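Local coordinates for tyrosine--tRNA ligase (Pyrococcus horikoshii, PDB 2CYC), which catalyses the ATP-dependent activation of tyrosine to Tyr-AMP and its transfer to the acceptor end of tRNA(Tyr), at residues 69-74 with 117-122; 269-274 with 342-347; 128-133 with 173-178. One frame throughout, in Å; residues are numbered along the deposited sequence.

Contact 1 (69-74 with 117-122); sequences RVFLAD and EFVLAS. With TYR (tyrosine), chain C.
The R69 guanidinium has the carboxylate of E117 at its edge and CG2 of V119 over one face. NE and NH1 both grip E117 OE2, side-on, with NH1 to OE2 at 2.9 Å. The oxygen lies almost in the guanidinium plane, but the two N-H groups reach it from one face of the carboxylate, whose plane is turned 43° from that of the guanidinium. A bend at chi3 (-54°) swings NE and NH1 back to this oxygen, and NH2 goes instead to Q179. Three groups meet the F71 ring obliquely: V119 CG1 near CD1, A121 CB at 3.5 Å from CZ, and the phenol OH of the bound tyrosine at 3.6 Å from CE2. F118 lays CE2 against CB of V70, again obliquely, the two side chains running alongside each other.

The strands that carry these side chains run parallel. V70 N gives its hydrogen to E117 O, V119 N to V70 O and L72 N to V119 O; R69, F71, E117 and V119 share one face, V70, L72, F118 and L120 the other. L72 O takes two N-H groups from opposite faces of its carbonyl plane, A121 N at 2.8 Å and D74 N; the latter closes an inverse gamma turn centred on A73. D74 then uses the syn lone pair of OD2 to accept from S122 OG at 2.7 Å. A73, the N-cap of helix 74-79, sets CB 3.5 Å from CD2 of the ligand ring.

The pair belongs to the parallel part of the mixed sheet of the class I Rossmann-type catalytic domain. Strand 36-40 pairs with the other edge of 69-72, helix 87-108 packs on the L72 and F118 face, and helix 74-79 borders A121 and S122.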
loop_
_atom_site.group_PDB
_atom_site.type_symbol
_atom_site.label_atom_id
_atom_site.label_comp_id
_atom_site.label_asym_id
_atom_site.label_seq_id
_atom_site.Cartn_x
_atom_site.Cartn_y
_atom_site.Cartn_z
ATOM N N ARG A 69 -22.812 8.553 -8.990
ATOM C CA ARG A 69 -22.600 7.657 -7.851
ATOM C C ARG A 69 -21.947 8.337 -6.658
ATOM O O ARG A 69 -21.014 9.127 -6.823
ATOM C CB ARG A 69 -21.717 6.475 -8.284
ATOM C CG ARG A 69 -21.256 5.557 -7.140
ATOM C CD ARG A 69 -20.357 4.452 -7.666
ATOM N NE ARG A 69 -21.005 3.705 -8.745
ATOM C CZ ARG A 69 -20.460 2.668 -9.380
ATOM N NH1 ARG A 69 -21.130 2.059 -10.350
ATOM N NH2 ARG A 69 -19.251 2.232 -9.049
ATOM N N VAL A 70 -22.446 8.026 -5.463
ATOM C CA VAL A 70 -21.883 8.544 -4.214
ATOM C C VAL A 70 -21.111 7.353 -3.629
ATOM O O VAL A 70 -21.671 6.271 -3.432
ATOM C CB VAL A 70 -22.985 8.989 -3.220
ATOM C CG1 VAL A 70 -22.389 9.184 -1.820
ATOM C CG2 VAL A 70 -23.633 10.286 -3.710
ATOM N N PHE A 71 -19.822 7.570 -3.383
ATOM C CA PHE A 71 -18.901 6.562 -2.862
ATOM C C PHE A 71 -18.619 6.858 -1.381
ATOM O O PHE A 71 -18.031 7.895 -1.051
ATOM C CB PHE A 71 -17.608 6.641 -3.688
ATOM C CG PHE A 71 -16.613 5.543 -3.418
ATOM C CD1 PHE A 71 -16.821 4.253 -3.911
ATOM C CD2 PHE A 71 -15.414 5.824 -2.756
ATOM C CE1 PHE A 71 -15.849 3.260 -3.759
ATOM C CE2 PHE A 71 -14.430 4.837 -2.593
ATOM C CZ PHE A 71 -14.651 3.550 -3.102
ATOM N N LEU A 72 -19.046 5.945 -0.504
ATOM C CA LEU A 72 -18.862 6.088 0.943
ATOM C C LEU A 72 -17.530 5.410 1.284
ATOM O O LEU A 72 -17.437 4.176 1.354
ATOM C CB LEU A 72 -20.035 5.418 1.670
ATOM C CG LEU A 72 -21.420 5.812 1.129
ATOM C CD1 LEU A 72 -22.492 4.812 1.572
ATOM C CD2 LEU A 72 -21.769 7.214 1.593
ATOM N N ALA A 73 -16.503 6.230 1.487
ATOM C CA ALA A 73 -15.144 5.737 1.741
ATOM C C ALA A 73 -14.884 5.243 3.160
ATOM O O ALA A 73 -14.169 5.907 3.922
ATOM C CB ALA A 73 -14.139 6.838 1.371
ATOM N N ASP A 74 -15.423 4.064 3.499
ATOM C CA ASP A 74 -15.268 3.536 4.852
ATOM C C ASP A 74 -13.849 3.165 5.291
ATOM O O ASP A 74 -13.372 3.705 6.293
ATOM C CB ASP A 74 -16.265 2.375 5.124
ATOM C CG ASP A 74 -16.194 1.237 4.101
ATOM O OD1 ASP A 74 -15.483 1.343 3.074
ATOM O OD2 ASP A 74 -16.885 0.219 4.337
ATOM N N GLU A 117 -26.361 6.114 -7.700
ATOM C CA GLU A 117 -25.835 4.865 -7.160
ATOM C C GLU A 117 -25.115 5.189 -5.850
ATOM O O GLU A 117 -24.436 6.219 -5.746
ATOM C CB GLU A 117 -24.839 4.229 -8.147
ATOM C CG GLU A 117 -25.483 3.782 -9.455
ATOM C CD GLU A 117 -24.474 3.475 -10.549
ATOM O OE1 GLU A 117 -24.859 2.805 -11.531
ATOM O OE2 GLU A 117 -23.306 3.911 -10.442
ATOM N N PHE A 118 -25.295 4.331 -4.848
ATOM C CA PHE A 118 -24.628 4.493 -3.567
ATOM C C PHE A 118 -23.793 3.231 -3.340
ATOM O O PHE A 118 -24.318 2.121 -3.308
ATOM C CB PHE A 118 -25.642 4.708 -2.435
ATOM C CG PHE A 118 -26.183 6.109 -2.376
ATOM C CD1 PHE A 118 -27.242 6.500 -3.197
ATOM C CD2 PHE A 118 -25.593 7.059 -1.543
ATOM C CE1 PHE A 118 -27.700 7.816 -3.191
ATOM C CE2 PHE A 118 -26.042 8.380 -1.524
ATOM C CZ PHE A 118 -27.094 8.761 -2.348
ATOM N N VAL A 119 -22.486 3.418 -3.197
ATOM C CA VAL A 119 -21.550 2.308 -3.018
ATOM C C VAL A 119 -20.694 2.457 -1.760
ATOM O O VAL A 119 -20.033 3.476 -1.565
ATOM C CB VAL A 119 -20.607 2.209 -4.255
ATOM C CG1 VAL A 119 -19.467 1.248 -3.992
ATOM C CG2 VAL A 119 -21.401 1.753 -5.482
ATOM N N LEU A 120 -20.721 1.444 -0.899
ATOM C CA LEU A 120 -19.892 1.446 0.302
ATOM C C LEU A 120 -18.527 0.976 -0.215
ATOM O O LEU A 120 -18.443 -0.090 -0.823
ATOM C CB LEU A 120 -20.450 0.451 1.327
ATOM C CG LEU A 120 -19.801 0.453 2.717
ATOM C CD1 LEU A 120 -19.889 1.852 3.320
ATOM C CD2 LEU A 120 -20.493 -0.568 3.620
ATOM N N ALA A 121 -17.466 1.749 0.013
ATOM C CA ALA A 121 -16.135 1.380 -0.501
ATOM C C ALA A 121 -15.751 -0.078 -0.288
ATOM O O ALA A 121 -15.234 -0.726 -1.201
ATOM C CB ALA A 121 -15.043 2.289 0.100
ATOM N N SER A 122 -15.997 -0.598 0.907
ATOM C CA SER A 122 -15.634 -1.983 1.190
ATOM C C SER A 122 -16.217 -2.986 0.186
ATOM O O SER A 122 -15.703 -4.098 0.056
ATOM C CB SER A 122 -16.032 -2.351 2.630
ATOM O OG SER A 122 -17.376 -2.009 2.901
HETATM N N TYR C . -10.306 11.962 0.047
HETATM C CA TYR C . -11.756 12.324 0.033
HETATM C C TYR C . -12.062 13.344 1.128
HETATM O O TYR C . -11.169 13.600 1.964
HETATM C CB TYR C . -12.616 11.066 0.234
HETATM C CG TYR C . -12.490 10.059 -0.893
HETATM C CD1 TYR C . -12.850 10.393 -2.198
HETATM C CD2 TYR C . -12.010 8.768 -0.653
HETATM C CE1 TYR C . -12.729 9.462 -3.245
HETATM C CE2 TYR C . -11.896 7.834 -1.682
HETATM C CZ TYR C . -12.250 8.184 -2.974
HETATM O OH TYR C . -12.120 7.255 -3.991
HETATM O OXT TYR C . -13.192 13.870 1.140
#

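Contact 2 (269-274 with 342-347); sequences EIRQKL and AVAEYL
L274 meets A344 first with its CB, 4.1 Å from A344 CB. Its CG then lies against the backbone N and CA of A344, and the branch splits there: CD1 goes to V343, 3.8 Å from CG1, while CD2 goes to L347, 4.1 Å from CD2 of that residue. One methyl group thus reaches V343 and the other L347, and L274 crosses both side chains at about a right angle. One turn earlier, I270 reaches across with CG2, which is anti to the backbone N and rests 3.8 Å from A344 O, close also to CB of L347.

These residues pack helix 267-276 against helix 336-350 in a near-antiparallel pair. The segment axes come within 9.0 Å and run at 151° to each other. The small A344 faces R271 at the nearest approach of the backbones, with their CA atoms 5.4 Å apart. The pair lies away from the tyrosine site, in the C-terminal, largely helical region that follows the KMSKS motif; in tyrosyl-tRNA synthetases this region generally takes part in recognising the tRNA anticodon, and probably does so here.

At one margin of this apolar seam a salt bridge joins R271 to E345. The arginine is extended from CG to NE, and CG and CD pass alongside E345 OE2 before NE donates to that oxygen at 3.0 Å. The bond is almost straight, 172° at the hydrogen, and uses the syn lone pair of OE2. The glutamate, bent at chi2, brings its carboxylate to the guanidinium edge with the two planes 11° apart. Beyond the seam, V343 also packs on V293 and I297 of helix 288-297, while I270 touches I348 and L351.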
loop_
_atom_site.group_PDB
_atom_site.type_symbol
_atom_site.label_atom_id
_atom_site.label_comp_id
_atom_site.label_asym_id
_atom_site.label_seq_id
_atom_site.Cartn_x
_atom_site.Cartn_y
_atom_site.Cartn_z
ATOM N N GLU A 269 -30.723 27.828 14.747
ATOM C CA GLU A 269 -29.278 27.639 14.668
ATOM C C GLU A 269 -28.766 28.361 13.425
ATOM O O GLU A 269 -27.721 29.004 13.453
ATOM C CB GLU A 269 -28.925 26.152 14.583
ATOM C CG GLU A 269 -29.267 25.373 15.837
ATOM C CD GLU A 269 -29.028 23.887 15.673
ATOM O OE1 GLU A 269 -29.663 23.275 14.787
ATOM O OE2 GLU A 269 -28.200 23.332 16.427
ATOM N N ILE A 270 -29.517 28.271 12.334
ATOM C CA ILE A 270 -29.093 28.940 11.111
ATOM C C ILE A 270 -29.062 30.459 11.283
ATOM O O ILE A 270 -28.090 31.105 10.893
ATOM C CB ILE A 270 -29.996 28.568 9.912
ATOM C CG1 ILE A 270 -29.778 27.096 9.545
ATOM C CG2 ILE A 270 -29.668 29.465 8.707
ATOM C CD1 ILE A 270 -30.692 26.579 8.425
ATOM N N ARG A 271 -30.108 31.032 11.878
ATOM C CA ARG A 271 -30.132 32.481 12.075
ATOM C C ARG A 271 -28.949 32.891 12.935
ATOM O O ARG A 271 -28.244 33.863 12.635
ATOM C CB ARG A 271 -31.436 32.926 12.753
ATOM C CG ARG A 271 -32.665 32.699 11.890
ATOM C CD ARG A 271 -33.961 33.083 12.589
ATOM N NE ARG A 271 -35.079 32.802 11.698
ATOM C CZ ARG A 271 -36.089 31.988 11.992
ATOM N NH1 ARG A 271 -36.134 31.377 13.171
ATOM N NH2 ARG A 271 -37.031 31.750 11.085
ATOM N N GLN A 272 -28.720 32.130 13.998
ATOM C CA GLN A 272 -27.629 32.422 14.915
ATOM C C GLN A 272 -26.271 32.390 14.219
ATOM O O GLN A 272 -25.464 33.307 14.383
ATOM C CB GLN A 272 -27.634 31.419 16.069
ATOM C CG GLN A 272 -26.619 31.732 17.152
ATOM C CD GLN A 272 -26.038 30.477 17.787
ATOM O OE1 GLN A 272 -25.308 29.716 17.138
ATOM N NE2 GLN A 272 -26.362 30.252 19.062
ATOM N N LYS A 273 -26.015 31.335 13.445
ATOM C CA LYS A 273 -24.736 31.220 12.750
ATOM C C LYS A 273 -24.517 32.320 11.706
ATOM O O LYS A 273 -23.423 32.889 11.623
ATOM C CB LYS A 273 -24.608 29.838 12.106
ATOM C CG LYS A 273 -24.424 28.721 13.130
ATOM C CD LYS A 273 -24.360 27.350 12.475
ATOM C CE LYS A 273 -24.216 26.255 13.529
ATOM N NZ LYS A 273 -24.156 24.886 12.936
ATOM N N LEU A 274 -25.536 32.622 10.902
ATOM C CA LEU A 274 -25.383 33.686 9.911
ATOM C C LEU A 274 -25.180 35.017 10.614
ATOM O O LEU A 274 -24.413 35.871 10.159
ATOM C CB LEU A 274 -26.612 33.759 8.998
ATOM C CG LEU A 274 -26.439 33.048 7.651
ATOM C CD1 LEU A 274 -25.374 33.770 6.812
ATOM C CD2 LEU A 274 -26.040 31.594 7.897
ATOM N N ALA A 342 -31.222 37.949 5.095
ATOM C CA ALA A 342 -31.826 37.390 3.891
ATOM C C ALA A 342 -31.220 36.013 3.576
ATOM O O ALA A 342 -31.931 35.093 3.194
ATOM C CB ALA A 342 -31.649 38.349 2.710
ATOM N N VAL A 343 -29.910 35.861 3.757
ATOM C CA VAL A 343 -29.281 34.572 3.481
ATOM C C VAL A 343 -29.793 33.496 4.437
ATOM O O VAL A 343 -30.033 32.364 4.024
ATOM C CB VAL A 343 -27.746 34.660 3.568
ATOM C CG1 VAL A 343 -27.128 33.263 3.506
ATOM C CG2 VAL A 343 -27.219 35.510 2.412
ATOM N N ALA A 344 -29.969 33.846 5.708
ATOM C CA ALA A 344 -30.471 32.888 6.692
ATOM C C ALA A 344 -31.850 32.334 6.304
ATOM O O ALA A 344 -32.069 31.110 6.306
ATOM C CB ALA A 344 -30.551 33.540 8.068
ATOM N N GLU A 345 -32.779 33.234 5.983
ATOM C CA GLU A 345 -34.134 32.830 5.606
ATOM C C GLU A 345 -34.117 31.988 4.343
ATOM O O GLU A 345 -34.840 30.993 4.242
ATOM C CB GLU A 345 -35.033 34.059 5.410
ATOM C CG GLU A 345 -35.328 34.812 6.706
ATOM C CD GLU A 345 -35.823 33.888 7.802
ATOM O OE1 GLU A 345 -36.750 33.093 7.526
ATOM O OE2 GLU A 345 -35.287 33.954 8.934
ATOM N N TYR A 346 -33.295 32.385 3.374
ATOM C CA TYR A 346 -33.180 31.615 2.137
ATOM C C TYR A 346 -32.735 30.180 2.481
ATOM O O TYR A 346 -33.287 29.201 1.984
ATOM C CB TYR A 346 -32.141 32.249 1.207
ATOM C CG TYR A 346 -31.859 31.411 -0.024
ATOM C CD1 TYR A 346 -32.541 31.635 -1.223
ATOM C CD2 TYR A 346 -30.947 30.361 0.027
ATOM C CE1 TYR A 346 -32.318 30.827 -2.341
ATOM C CE2 TYR A 346 -30.718 29.548 -1.079
ATOM C CZ TYR A 346 -31.403 29.780 -2.253
ATOM O OH TYR A 346 -31.169 28.953 -3.328
ATOM N N LEU A 347 -31.720 30.070 3.333
ATOM C CA LEU A 347 -31.190 28.766 3.746
ATOM C C LEU A 347 -32.229 27.958 4.538
ATOM O O LEU A 347 -32.376 26.745 4.353
ATOM C CB LEU A 347 -29.931 28.983 4.590
ATOM C CG LEU A 347 -28.545 28.693 4.000
ATOM C CD1 LEU A 347 -28.522 28.909 2.522
ATOM C CD2 LEU A 347 -27.510 29.559 4.700
#

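Contact 3 (128-133 with 173-178); sequences GDYWQT and VADIFY. With TYR (tyrosine), chain C.
Segments 128-133 and 173-178, of helices 128-138 and 164-178, cross with their N-to-C directions at 119° and their axes 9.6 Å apart, the CA atoms drawing nearest at T133 with A174 and at Y130 with Y178. Y130 and Y178 form an edge-to-face (T-shaped) pair, ring planes at 78°: the CD1 edge of Y130 points at the face of Y178, 3.7 Å from its CG. The CB of Y130 sits over the same ring, 4.0 Å from the centroid, in a CH-pi contact. With CG anti to the backbone N (chi1 161°), the Y130 ring runs along the neighbouring helix, passing beside the CB of A174, to put its hydroxyl 2.7 Å from D175 OD1. That oxygen lies near the plane of the ring, and M171 O is also a hydrogen-bond partner of the hydroxyl.

The other carboxylate oxygen of D175 faces the substrate: OD2 accepts from the phenol OH of the bound tyrosine at 2.5 Å, and H76 adds a weak bond to it. D175 is a tyrosine-binding residue, and Y130 lies in the second shell, its hydroxyl beside OD1, which may help to orient the carboxylate. At the far end of the pair, Y178 OH gives its hydrogen to D129 OD1 at 3.0 Å, meeting it on the syn side; carboxylate and ring planes stand nearly perpendicular. T133 adds its CG2, 4.1 Å from CB of A174, while its OG1 bonds H207.

Helix 122-125 touches Y130, D175 and Y178 through I124, and helix 191-200 backs V173, I176 and F177. Along helix 128-138, W131 stacks on W131 of the second subunit, so this helix belongs to the dimer interface.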
loop_
_atom_site.group_PDB
_atom_site.type_symbol
_atom_site.label_atom_id
_atom_site.label_comp_id
_atom_site.label_asym_id
_atom_site.label_seq_id
_atom_site.Cartn_x
_atom_site.Cartn_y
_atom_site.Cartn_z
ATOM N N GLY A 128 -9.644 -8.749 -4.039
ATOM C CA GLY A 128 -8.215 -8.746 -4.291
ATOM C C GLY A 128 -7.790 -8.163 -5.632
ATOM O O GLY A 128 -6.694 -7.613 -5.740
ATOM N N ASP A 129 -8.634 -8.280 -6.658
ATOM C CA ASP A 129 -8.276 -7.752 -7.975
ATOM C C ASP A 129 -8.267 -6.218 -7.944
ATOM O O ASP A 129 -7.621 -5.569 -8.769
ATOM C CB ASP A 129 -9.220 -8.304 -9.057
ATOM C CG ASP A 129 -10.657 -7.890 -8.857
ATOM O OD1 ASP A 129 -11.044 -7.572 -7.716
ATOM O OD2 ASP A 129 -11.415 -7.901 -9.852
ATOM N N TYR A 130 -8.975 -5.649 -6.973
ATOM C CA TYR A 130 -8.985 -4.208 -6.783
ATOM C C TYR A 130 -7.577 -3.837 -6.291
ATOM O O TYR A 130 -6.950 -2.887 -6.777
ATOM C CB TYR A 130 -10.000 -3.817 -5.711
ATOM C CG TYR A 130 -9.762 -2.433 -5.135
ATOM C CD1 TYR A 130 -10.318 -1.297 -5.731
ATOM C CD2 TYR A 130 -8.954 -2.256 -4.004
ATOM C CE1 TYR A 130 -10.078 -0.022 -5.221
ATOM C CE2 TYR A 130 -8.708 -0.988 -3.492
ATOM C CZ TYR A 130 -9.273 0.123 -4.102
ATOM O OH TYR A 130 -9.044 1.376 -3.576
ATOM N N TRP A 131 -7.079 -4.602 -5.326
ATOM C CA TRP A 131 -5.755 -4.337 -4.767
ATOM C C TRP A 131 -4.627 -4.585 -5.757
ATOM O O TRP A 131 -3.550 -3.973 -5.666
ATOM C CB TRP A 131 -5.564 -5.137 -3.474
ATOM C CG TRP A 131 -6.446 -4.575 -2.390
ATOM C CD1 TRP A 131 -7.724 -4.961 -2.078
ATOM C CD2 TRP A 131 -6.183 -3.404 -1.612
ATOM N NE1 TRP A 131 -8.274 -4.090 -1.160
ATOM C CE2 TRP A 131 -7.349 -3.126 -0.859
ATOM C CE3 TRP A 131 -5.080 -2.558 -1.482
ATOM C CZ2 TRP A 131 -7.435 -2.033 0.010
ATOM C CZ3 TRP A 131 -5.169 -1.468 -0.614
ATOM C CH2 TRP A 131 -6.336 -1.218 0.118
ATOM N N GLN A 132 -4.868 -5.464 -6.722
ATOM C CA GLN A 132 -3.847 -5.716 -7.719
ATOM C C GLN A 132 -3.690 -4.412 -8.507
ATOM O O GLN A 132 -2.595 -4.052 -8.938
ATOM C CB GLN A 132 -4.265 -6.852 -8.640
ATOM C CG GLN A 132 -3.261 -7.128 -9.764
ATOM C CD GLN A 132 -3.574 -8.399 -10.530
ATOM O OE1 GLN A 132 -4.735 -8.695 -10.816
ATOM N NE2 GLN A 132 -2.535 -9.152 -10.879
ATOM N N THR A 133 -4.795 -3.697 -8.673
ATOM C CA THR A 133 -4.768 -2.429 -9.387
ATOM C C THR A 133 -4.170 -1.330 -8.499
ATOM O O THR A 133 -3.549 -0.396 -8.998
ATOM C CB THR A 133 -6.182 -2.084 -9.923
ATOM O OG1 THR A 133 -6.354 -2.750 -11.182
ATOM C CG2 THR A 133 -6.379 -0.580 -10.108
ATOM N N VAL A 173 -7.059 6.728 -6.151
ATOM C CA VAL A 173 -6.866 6.648 -7.593
ATOM C C VAL A 173 -7.435 5.327 -8.128
ATOM O O VAL A 173 -8.117 5.307 -9.156
ATOM C CB VAL A 173 -5.373 6.781 -7.954
ATOM C CG1 VAL A 173 -5.154 6.514 -9.430
ATOM C CG2 VAL A 173 -4.899 8.188 -7.603
ATOM N N ALA A 174 -7.165 4.233 -7.416
ATOM C CA ALA A 174 -7.659 2.908 -7.800
ATOM C C ALA A 174 -9.189 2.863 -7.812
ATOM O O ALA A 174 -9.798 2.218 -8.671
ATOM C CB ALA A 174 -7.101 1.838 -6.840
ATOM N N ASP A 175 -9.806 3.558 -6.860
ATOM C CA ASP A 175 -11.260 3.611 -6.787
ATOM C C ASP A 175 -11.824 4.105 -8.110
ATOM O O ASP A 175 -12.899 3.678 -8.541
ATOM C CB ASP A 175 -11.728 4.577 -5.693
ATOM C CG ASP A 175 -11.372 4.109 -4.305
ATOM O OD1 ASP A 175 -11.176 2.892 -4.117
ATOM O OD2 ASP A 175 -11.311 4.963 -3.403
ATOM N N ILE A 176 -11.103 5.028 -8.740
ATOM C CA ILE A 176 -11.552 5.583 -10.003
ATOM C C ILE A 176 -11.525 4.546 -11.123
ATOM O O ILE A 176 -12.532 4.307 -11.798
ATOM C CB ILE A 176 -10.684 6.817 -10.411
ATOM C CG1 ILE A 176 -11.011 7.999 -9.488
ATOM C CG2 ILE A 176 -10.925 7.172 -11.885
ATOM C CD1 ILE A 176 -10.054 9.178 -9.597
ATOM N N PHE A 177 -10.378 3.912 -11.310
ATOM C CA PHE A 177 -10.252 2.942 -12.386
ATOM C C PHE A 177 -11.020 1.655 -12.179
ATOM O O PHE A 177 -11.570 1.110 -13.128
ATOM C CB PHE A 177 -8.771 2.685 -12.651
ATOM C CG PHE A 177 -8.067 3.896 -13.176
ATOM C CD1 PHE A 177 -8.253 4.300 -14.502
ATOM C CD2 PHE A 177 -7.317 4.702 -12.328
ATOM C CE1 PHE A 177 -7.708 5.499 -14.972
ATOM C CE2 PHE A 177 -6.766 5.908 -12.786
ATOM C CZ PHE A 177 -6.966 6.307 -14.112
ATOM N N TYR A 178 -11.096 1.189 -10.936
ATOM C CA TYR A 178 -11.815 -0.043 -10.661
ATOM C C TYR A 178 -13.308 0.069 -10.973
ATOM O O TYR A 178 -13.923 -0.895 -11.421
ATOM C CB TYR A 178 -11.645 -0.454 -9.204
ATOM C CG TYR A 178 -12.097 -1.870 -8.959
ATOM C CD1 TYR A 178 -11.281 -2.947 -9.308
ATOM C CD2 TYR A 178 -13.343 -2.136 -8.398
ATOM C CE1 TYR A 178 -11.693 -4.254 -9.096
ATOM C CE2 TYR A 178 -13.767 -3.434 -8.183
ATOM C CZ TYR A 178 -12.933 -4.487 -8.530
ATOM O OH TYR A 178 -13.328 -5.773 -8.282
HETATM N N TYR C . -10.306 11.962 0.047
HETATM C CA TYR C . -11.756 12.324 0.033
HETATM C C TYR C . -12.062 13.344 1.128
HETATM O O TYR C . -11.169 13.600 1.964
HETATM C CB TYR C . -12.616 11.066 0.234
HETATM C CG TYR C . -12.490 10.059 -0.893
HETATM C CD1 TYR C . -12.850 10.393 -2.198
HETATM C CD2 TYR C . -12.010 8.768 -0.653
HETATM C CE1 TYR C . -12.729 9.462 -3.245
HETATM C CE2 TYR C . -11.896 7.834 -1.682
HETATM C CZ TYR C . -12.250 8.184 -2.974
HETATM O OH TYR C . -12.120 7.255 -3.991
HETATM O OXT TYR C . -13.192 13.870 1.140
#

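Contacts 1 and 3 meet at the bound tyrosine, with centres about 14 Å apart. They touch directly, F71 CE2 lying 3.2 Å from D175 OD2, so the phenol end of the ligand is approached by the sheet residue F71 from contact 1 and by the carboxylate of D175 from contact 3. Y37, Y168, Q172 and Q190 supply further hydrogen bonds to the ligand. Contact 2 stands apart, its centre about 31 Å from that of contact 1 and about 43 Å from that of contact 3, and its nearest atoms are about 20 Å and 29 Å away, respectively. Contacts 2 and 3 lie on opposite sides of the chain's centre.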